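Long-range contacts in Cbm77-rfpl (Ruminococcus flavefaciens, PDB 5FU5), which probably binds plant cell-wall polysaccharide, as a family 77 carbohydrate-binding module from the cellulosome system of a rumen bacterium: residues Lys63-Phe68 with Asn86-Val91; Phe68-Ala73 with Ala105-Tyr110. One frame throughout, in Å; residues are numbered along the deposited sequence. Where two conformers were deposited one is given.

Interaction 1: residues Lys63-Phe68 with Asn86-Val91; sequences KLTLVF and NGIITV
Ile89 and Phe68 meet at one end of this antiparallel strand pair, their side chains slanting across each other so that Ile89 CD1 comes to 3.5 Å from Phe68 CE1. The extended isoleucine chain makes the reach possible: CG1 stands anti to the carbonyl carbon, and CD1 continues straight on from it (chi2 -178°) to the phenyl ring. Nearer the backbone, Ile89 packs CB to CB with Leu66, 4.1 Å apart. A beta-branched residue suits this place, since branching favours the extended backbone and sets CB against Leu66 while CD1 reaches Phe68. Backbone bonds run both ways between Ile89 and Leu66, Ile89 N to Leu66 O and Leu66 N to Ile89 O.

Val91 plays the matching backbone role two residues on. Its N-H reaches Leu64 O at 2.9 Å, and its O accepts from Leu64 N at 2.8 Å. Side chains alternate along each strand, which puts Leu64, Leu66, Ile89 and Val91 on one face of the sheet. Thr65, Val67, Ile88 and Thr90 take the other, where the methyl groups Thr65 CG2 and Ile88 CG2 lie 3.8 Å apart and Tyr37 packs against Thr65, Val67 and Ile88.

The pairing ends at Gly87, whose O receives the N-H of Phe68 at 2.8 Å in a nearly straight bond (172°). The same oxygen lies in the plane of the Phe68 ring, at its edge, 3.6 Å from Phe68 CD1. Glycine fits because its phi is positive (86°) and because a beta carbon here would press against Phe68 O. Five backbone hydrogen bonds therefore fix the register, while the buried leucine, isoleucine and phenylalanine groups add close hydrocarbon packing on one face, so the contact relies on main-chain polarity and apolar side chains and on no pairing of charges.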
ATOM      1  N   LYS A  63      -1.322   3.998  11.021  1.00 17.23           N
ATOM      2  CA  LYS A  63      -1.200   2.650  10.537  1.00 17.16           C
ATOM      3  C   LYS A  63      -1.321   2.625   9.042  1.00 16.43           C
ATOM      4  O   LYS A  63      -2.291   3.152   8.491  1.00 15.94           O
ATOM      5  CB  LYS A  63      -2.261   1.734  11.157  1.00 19.90           C
ATOM      6  CG  LYS A  63      -2.151   0.275  10.711  1.00 22.90           C
ATOM      7  CD  LYS A  63      -3.141  -0.664  11.353  1.00 27.95           C
ATOM      8  CE  LYS A  63      -4.545  -0.434  10.915  1.00 36.43           C
ATOM      9  NZ  LYS A  63      -5.436  -1.450  11.549  1.00 42.51           N
ATOM     10  N   LEU A  64      -0.371   1.999   8.387  1.00 15.89           N
ATOM     11  CA  LEU A  64      -0.402   1.711   6.973  1.00 14.39           C
ATOM     12  C   LEU A  64      -0.940   0.295   6.713  1.00 15.10           C
ATOM     13  O   LEU A  64      -0.464  -0.657   7.337  1.00 16.87           O
ATOM     14  CB  LEU A  64       0.999   1.873   6.371  1.00 15.27           C
ATOM     15  CG  LEU A  64       1.159   1.519   4.878  1.00 16.37           C
ATOM     16  CD1 LEU A  64       0.524   2.563   3.952  1.00 18.51           C
ATOM     17  CD2 LEU A  64       2.634   1.363   4.542  1.00 17.25           C
ATOM     18  N   THR A  65      -1.914   0.165   5.793  1.00 14.59           N
ATOM     19  CA  THR A  65      -2.408  -1.103   5.327  1.00 15.03           C
ATOM     20  C   THR A  65      -2.187  -1.245   3.848  1.00 13.94           C
ATOM     21  O   THR A  65      -2.471  -0.333   3.063  1.00 16.14           O
ATOM     22  CB  THR A  65      -3.934  -1.233   5.625  1.00 16.65           C
ATOM     23  OG1 THR A  65      -4.181  -1.141   7.019  1.00 18.89           O
ATOM     24  CG2 THR A  65      -4.535  -2.522   5.112  1.00 17.53           C
ATOM     25  N   LEU A  66      -1.629  -2.378   3.442  1.00 14.73           N
ATOM     26  CA  LEU A  66      -1.283  -2.714   2.045  1.00 14.96           C
ATOM     27  C   LEU A  66      -1.925  -4.032   1.703  1.00 15.91           C
ATOM     28  O   LEU A  66      -1.769  -4.996   2.445  1.00 16.26           O
ATOM     29  CB  LEU A  66       0.227  -2.822   1.817  1.00 15.43           C
ATOM     30  CG  LEU A  66       1.033  -1.611   2.183  1.00 15.88           C
ATOM     31  CD1 LEU A  66       2.509  -1.993   2.065  1.00 17.97           C
ATOM     32  CD2 LEU A  66       0.695  -0.422   1.319  1.00 16.89           C
ATOM     33  N   VAL A  67      -2.689  -4.087   0.605  1.00 15.18           N
ATOM     34  CA  VAL A  67      -3.469  -5.288   0.249  1.00 16.32           C
ATOM     35  C   VAL A  67      -2.961  -5.837  -1.085  1.00 14.89           C
ATOM     36  O   VAL A  67      -2.933  -5.091  -2.098  1.00 16.05           O
ATOM     37  CB  VAL A  67      -4.971  -4.968   0.130  1.00 17.94           C
ATOM     38  CG1 VAL A  67      -5.779  -6.205  -0.270  1.00 19.93           C
ATOM     39  CG2 VAL A  67      -5.507  -4.289   1.391  1.00 19.98           C
ATOM     40  N   PHE A  68      -2.514  -7.106  -1.072  1.00 16.34           N
ATOM     41  CA  PHE A  68      -1.933  -7.798  -2.213  1.00 17.02           C
ATOM     42  C   PHE A  68      -2.818  -8.976  -2.693  1.00 18.29           C
ATOM     43  O   PHE A  68      -3.717  -9.431  -1.959  1.00 20.95           O
ATOM     44  CB  PHE A  68      -0.546  -8.341  -1.837  1.00 16.90           C
ATOM     45  CG  PHE A  68       0.407  -7.292  -1.363  1.00 16.63           C
ATOM     46  CD1 PHE A  68       0.374  -6.841  -0.031  1.00 17.42           C
ATOM     47  CD2 PHE A  68       1.371  -6.758  -2.236  1.00 15.97           C
ATOM     48  CE1 PHE A  68       1.288  -5.915   0.415  1.00 17.07           C
ATOM     49  CE2 PHE A  68       2.297  -5.821  -1.776  1.00 16.58           C
ATOM     50  CZ  PHE A  68       2.244  -5.397  -0.460  1.00 16.70           C
ATOM     51  N   ASN A  86      -2.540 -13.261   5.245  1.00 27.34           N
ATOM     52  CA  ASN A  86      -3.733 -13.349   4.372  1.00 27.59           C
ATOM     53  C   ASN A  86      -3.840 -12.205   3.400  1.00 23.51           C
ATOM     54  O   ASN A  86      -4.911 -11.655   3.178  1.00 27.23           O
ATOM     55  CB  ASN A  86      -5.015 -13.484   5.203  1.00 33.87           C
ATOM     56  CG  ASN A  86      -4.915 -14.608   6.187  1.00 44.36           C
ATOM     57  OD1 ASN A  86      -4.425 -15.699   5.853  1.00 58.94           O
ATOM     58  ND2 ASN A  86      -5.346 -14.367   7.409  1.00 52.23           N
ATOM     59  N   GLY A  87      -2.705 -11.839   2.839  1.00 22.06           N
ATOM     60  CA  GLY A  87      -2.637 -10.858   1.769  1.00 20.24           C
ATOM     61  C   GLY A  87      -2.571  -9.408   2.238  1.00 18.67           C
ATOM     62  O   GLY A  87      -2.454  -8.495   1.397  1.00 20.61           O
ATOM     63  N   ILE A  88      -2.551  -9.177   3.549  1.00 18.84           N
ATOM     64  CA  ILE A  88      -2.602  -7.832   4.109  1.00 17.93           C
ATOM     65  C   ILE A  88      -1.329  -7.562   4.947  1.00 16.95           C
ATOM     66  O   ILE A  88      -1.046  -8.295   5.908  1.00 22.23           O
ATOM     67  CB  ILE A  88      -3.874  -7.627   4.970  1.00 21.58           C
ATOM     68  CG1 ILE A  88      -5.143  -7.800   4.108  1.00 22.28           C
ATOM     69  CG2 ILE A  88      -3.846  -6.272   5.614  1.00 22.45           C
ATOM     70  CD1 ILE A  88      -6.429  -7.839   4.887  1.00 30.03           C
ATOM     71  N   ILE A  89      -0.588  -6.496   4.592  1.00 17.19           N
ATOM     72  CA  ILE A  89       0.471  -5.975   5.424  1.00 17.33           C
ATOM     73  C   ILE A  89      -0.053  -4.812   6.224  1.00 17.41           C
ATOM     74  O   ILE A  89      -0.722  -3.927   5.671  1.00 18.72           O
ATOM     75  CB  ILE A  89       1.672  -5.513   4.591  1.00 18.15           C
ATOM     76  CG1 ILE A  89       2.296  -6.744   3.924  1.00 19.88           C
ATOM     77  CG2 ILE A  89       2.638  -4.689   5.421  1.00 20.90           C
ATOM     78  CD1 ILE A  89       3.527  -6.482   3.085  1.00 21.48           C
ATOM     79  N   THR A  90       0.227  -4.789   7.529  1.00 18.64           N
ATOM     80  CA  THR A  90      -0.025  -3.630   8.362  1.00 18.01           C
ATOM     81  C   THR A  90       1.270  -3.218   9.010  1.00 18.84           C
ATOM     82  O   THR A  90       2.047  -4.054   9.494  1.00 21.52           O
ATOM     83  CB  THR A  90      -1.091  -3.831   9.447  1.00 19.07           C
ATOM     84  OG1 THR A  90      -0.737  -4.922  10.277  1.00 26.79           O
ATOM     85  CG2 THR A  90      -2.403  -4.152   8.865  1.00 21.52           C
ATOM     86  N   VAL A  91       1.505  -1.934   9.031  1.00 17.57           N
ATOM     87  CA  VAL A  91       2.709  -1.359   9.619  0.50 16.52           C
ATOM     88  C   VAL A  91       2.328  -0.085  10.352  1.00 16.34           C
ATOM     89  O   VAL A  91       1.725   0.805   9.753  1.00 18.44           O
ATOM     90  CB  VAL A  91       3.813  -0.966   8.606  0.50 15.70           C
ATOM     91  CG1 VAL A  91       5.111  -0.659   9.383  0.50 11.87           C
ATOM     92  CG2 VAL A  91       4.072  -2.008   7.519  0.50 17.54           C
TER

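Interaction 2: residues Phe68-Ala73 with Ala105-Tyr110; sequences FAEAAA and ACNLFY
Glu70 grips Asn107 with both carboxylate oxygens, and these polar contacts tie the loop to the neighbouring strand. Glu70 OE1 accepts the backbone N-H of Asn107 at 2.9 Å, and Glu70 OE2 accepts from Asn107 ND2 at the same length. Both donors approach on the syn side, the backbone one well out of the carboxylate plane (34°), and the carboxylate and amide planes are turned 39° from each other. A bend at chi2 (85°) swings CD of Glu70 round toward the strand. Glutamate suits the place because its two oxygens can serve a main-chain and a side-chain donor at once. An alanine here would probably leave the Asn107 amide group without this acceptor and freer to turn, and the Asn107 backbone N-H without its mate. A third bond, from Ala69 N to Asn107 O, is longer at 3.2 Å.

Contacts with the Phe68 ring form a second group. Leu108 CD1 sits over one face in a CH-pi contact, 4.0 Å from the ring centroid, and Ala73 CB lies on the opposite face, both methyls offset toward the rim. The ring is thus held between a loop methyl and a strand methyl. The sulfur of Cys106 approaches obliquely, with SG 3.7 Å from Phe68 CE2.

Apolar packing completes the joint. Ala69 CB touches Phe109 CE1 at 3.5 Å, and Ala73 CB lies 3.9 Å from Cys106 CB. Beyond Asn107, Cys45 and Lys47 of strand 40-47 pack on its side chain.

The antiparallel pairing, which includes the non-hydrogen-bonded pair Phe68-Leu108, passes into a loop with a type I beta turn from Glu70 to Ala73. Separately, Phe109 and Tyr110 both face Val67, forming a classic beta bulge in the adjacent strand pair of this all-beta module.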
ATOM      1  N   PHE A  68      -2.514  -7.106  -1.072  1.00 16.34           N
ATOM      2  CA  PHE A  68      -1.933  -7.798  -2.213  1.00 17.02           C
ATOM      3  C   PHE A  68      -2.818  -8.976  -2.693  1.00 18.29           C
ATOM      4  O   PHE A  68      -3.717  -9.431  -1.959  1.00 20.95           O
ATOM      5  CB  PHE A  68      -0.546  -8.341  -1.837  1.00 16.90           C
ATOM      6  CG  PHE A  68       0.407  -7.292  -1.363  1.00 16.63           C
ATOM      7  CD1 PHE A  68       0.374  -6.841  -0.031  1.00 17.42           C
ATOM      8  CD2 PHE A  68       1.371  -6.758  -2.236  1.00 15.97           C
ATOM      9  CE1 PHE A  68       1.288  -5.915   0.415  1.00 17.07           C
ATOM     10  CE2 PHE A  68       2.297  -5.821  -1.776  1.00 16.58           C
ATOM     11  CZ  PHE A  68       2.244  -5.397  -0.460  1.00 16.70           C
ATOM     12  N   ALA A  69      -2.523  -9.495  -3.888  1.00 18.14           N
ATOM     13  CA  ALA A  69      -3.113 -10.774  -4.331  1.00 18.30           C
ATOM     14  C   ALA A  69      -2.600 -11.970  -3.517  1.00 20.73           C
ATOM     15  O   ALA A  69      -3.336 -12.938  -3.278  1.00 24.99           O
ATOM     16  CB  ALA A  69      -2.857 -11.011  -5.806  1.00 20.86           C
ATOM     17  N   GLU A  70      -1.319 -11.890  -3.162  1.00 19.39           N
ATOM     18  CA  GLU A  70      -0.578 -13.023  -2.602  1.00 20.38           C
ATOM     19  C   GLU A  70      -0.741 -13.059  -1.062  1.00 23.05           C
ATOM     20  O   GLU A  70      -0.459 -12.068  -0.380  1.00 21.24           O
ATOM     21  CB  GLU A  70       0.904 -12.861  -2.986  1.00 22.39           C
ATOM     22  CG  GLU A  70       1.190 -12.949  -4.494  1.00 25.68           C
ATOM     23  CD  GLU A  70       1.013 -11.646  -5.279  1.00 23.31           C
ATOM     24  OE1 GLU A  70       0.750 -10.595  -4.690  1.00 20.35           O
ATOM     25  OE2 GLU A  70       1.156 -11.689  -6.518  1.00 25.54           O
ATOM     26  N   ALA A  71      -1.112 -14.222  -0.518  1.00 22.71           N
ATOM     27  CA  ALA A  71      -1.355 -14.358   0.917  1.00 25.19           C
ATOM     28  C   ALA A  71      -0.129 -13.945   1.767  1.00 22.69           C
ATOM     29  O   ALA A  71      -0.285 -13.303   2.805  1.00 22.65           O
ATOM     30  CB  ALA A  71      -1.754 -15.795   1.247  1.00 27.58           C
ATOM     31  N   ALA A  72       1.055 -14.359   1.318  1.00 22.07           N
ATOM     32  CA  ALA A  72       2.342 -14.040   1.986  1.00 20.79           C
ATOM     33  C   ALA A  72       3.214 -13.034   1.242  1.00 20.48           C
ATOM     34  O   ALA A  72       4.436 -13.088   1.257  1.00 26.24           O
ATOM     35  CB  ALA A  72       3.144 -15.303   2.252  1.00 25.93           C
ATOM     36  N   ALA A  73       2.567 -12.049   0.644  1.00 20.94           N
ATOM     37  CA  ALA A  73       3.234 -10.913   0.018  1.00 20.39           C
ATOM     38  C   ALA A  73       4.187 -10.211   0.993  1.00 19.59           C
ATOM     39  O   ALA A  73       4.027 -10.276   2.229  1.00 21.04           O
ATOM     40  CB  ALA A  73       2.193  -9.925  -0.455  1.00 20.40           C
ATOM     41  N   ALA A 105       8.693 -10.719  -4.997  1.00 24.23           N
ATOM     42  CA  ALA A 105       7.726 -10.521  -6.034  1.00 24.71           C
ATOM     43  C   ALA A 105       6.324 -10.674  -5.448  1.00 22.82           C
ATOM     44  O   ALA A 105       6.023 -11.607  -4.668  1.00 26.59           O
ATOM     45  CB  ALA A 105       7.948 -11.498  -7.164  1.00 26.08           C
ATOM     46  N   CYS A 106       5.498  -9.693  -5.808  1.00 20.44           N
ATOM     47  CA  CYS A 106       4.054  -9.680  -5.480  1.00 20.06           C
ATOM     48  C   CYS A 106       3.419  -8.424  -6.095  1.00 19.13           C
ATOM     49  O   CYS A 106       4.083  -7.641  -6.793  1.00 19.67           O
ATOM     50  CB  CYS A 106       3.785  -9.715  -3.974  1.00 19.72           C
ATOM     51  SG  CYS A 106       4.590  -8.380  -3.075  1.00 20.52           S
ATOM     52  N   ASN A 107       2.121  -8.281  -5.849  1.00 16.12           N
ATOM     53  CA  ASN A 107       1.300  -7.331  -6.632  1.00 17.28           C
ATOM     54  C   ASN A 107       0.280  -6.629  -5.723  1.00 16.02           C
ATOM     55  O   ASN A 107      -0.506  -7.272  -5.053  1.00 16.05           O
ATOM     56  CB  ASN A 107       0.626  -8.098  -7.783  1.00 17.93           C
ATOM     57  CG  ASN A 107       1.657  -8.633  -8.752  1.00 18.48           C
ATOM     58  OD1 ASN A 107       2.294  -7.865  -9.477  1.00 19.75           O
ATOM     59  ND2 ASN A 107       1.910  -9.925  -8.686  1.00 19.94           N
ATOM     60  N   LEU A 108       0.388  -5.295  -5.696  1.00 16.55           N
ATOM     61  CA  LEU A 108      -0.293  -4.425  -4.753  1.00 15.06           C
ATOM     62  C   LEU A 108      -1.616  -3.857  -5.335  1.00 14.47           C
ATOM     63  O   LEU A 108      -1.590  -3.230  -6.399  1.00 15.72           O
ATOM     64  CB  LEU A 108       0.639  -3.286  -4.358  1.00 15.78           C
ATOM     65  CG  LEU A 108       0.107  -2.225  -3.361  1.00 15.18           C
ATOM     66  CD1 LEU A 108      -0.259  -2.857  -2.021  1.00 17.33           C
ATOM     67  CD2 LEU A 108       1.063  -1.077  -3.216  1.00 16.86           C
ATOM     68  N   PHE A 109      -2.715  -4.047  -4.610  1.00 14.55           N
ATOM     69  CA  PHE A 109      -4.049  -3.627  -5.118  1.00 15.72           C
ATOM     70  C   PHE A 109      -4.715  -2.458  -4.408  1.00 14.94           C
ATOM     71  O   PHE A 109      -5.570  -1.760  -4.988  1.00 16.15           O
ATOM     72  CB  PHE A 109      -4.992  -4.829  -5.137  1.00 15.92           C
ATOM     73  CG  PHE A 109      -4.650  -5.871  -6.172  1.00 16.10           C
ATOM     74  CD1 PHE A 109      -3.600  -6.765  -5.988  1.00 16.11           C
ATOM     75  CD2 PHE A 109      -5.394  -6.023  -7.324  1.00 18.09           C
ATOM     76  CE1 PHE A 109      -3.279  -7.696  -6.939  1.00 17.69           C
ATOM     77  CE2 PHE A 109      -5.097  -6.990  -8.249  1.00 18.94           C
ATOM     78  CZ  PHE A 109      -4.045  -7.840  -8.074  1.00 17.39           C
ATOM     79  N   TYR A 110      -4.367  -2.213  -3.159  1.00 16.38           N
ATOM     80  CA  TYR A 110      -5.042  -1.203  -2.338  1.00 15.67           C
ATOM     81  C   TYR A 110      -4.113  -0.770  -1.232  1.00 15.93           C
ATOM     82  O   TYR A 110      -3.356  -1.597  -0.703  1.00 16.41           O
ATOM     83  CB  TYR A 110      -6.343  -1.795  -1.758  1.00 16.85           C
ATOM     84  CG  TYR A 110      -7.281  -0.776  -1.075  1.00 19.76           C
ATOM     85  CD1 TYR A 110      -8.106   0.059  -1.810  1.00 29.81           C
ATOM     86  CD2 TYR A 110      -7.320  -0.691   0.319  1.00 26.09           C
ATOM     87  CE1 TYR A 110      -8.934   0.950  -1.156  1.00 37.17           C
ATOM     88  CE2 TYR A 110      -8.116   0.201   0.980  1.00 29.30           C
ATOM     89  CZ  TYR A 110      -8.933   1.000   0.261  1.00 32.76           C
ATOM     90  OH  TYR A 110      -9.719   1.873   0.996  1.00 44.10           O
TER

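Overall arrangement
The two interactions have centres about 9 Å apart and share Phe68, the last residue of strand 62-68. That strand is flanked in the antiparallel sheet by strand 88-93, the partner in interaction 1, and by strand 107-116, which supplies the partner in interaction 2. Along the chain the segments alternate, 63-68 and 68-73 coming first, then 86-91 and 105-110. Further bonds probably knit the two contacts together: Val67 O with Phe109 N, and Gly87 N with Ala71 O. The loop leaving the central strand is therefore held to both neighbouring segments, making one continuous piece of the beta framework in this carbohydrate-binding module.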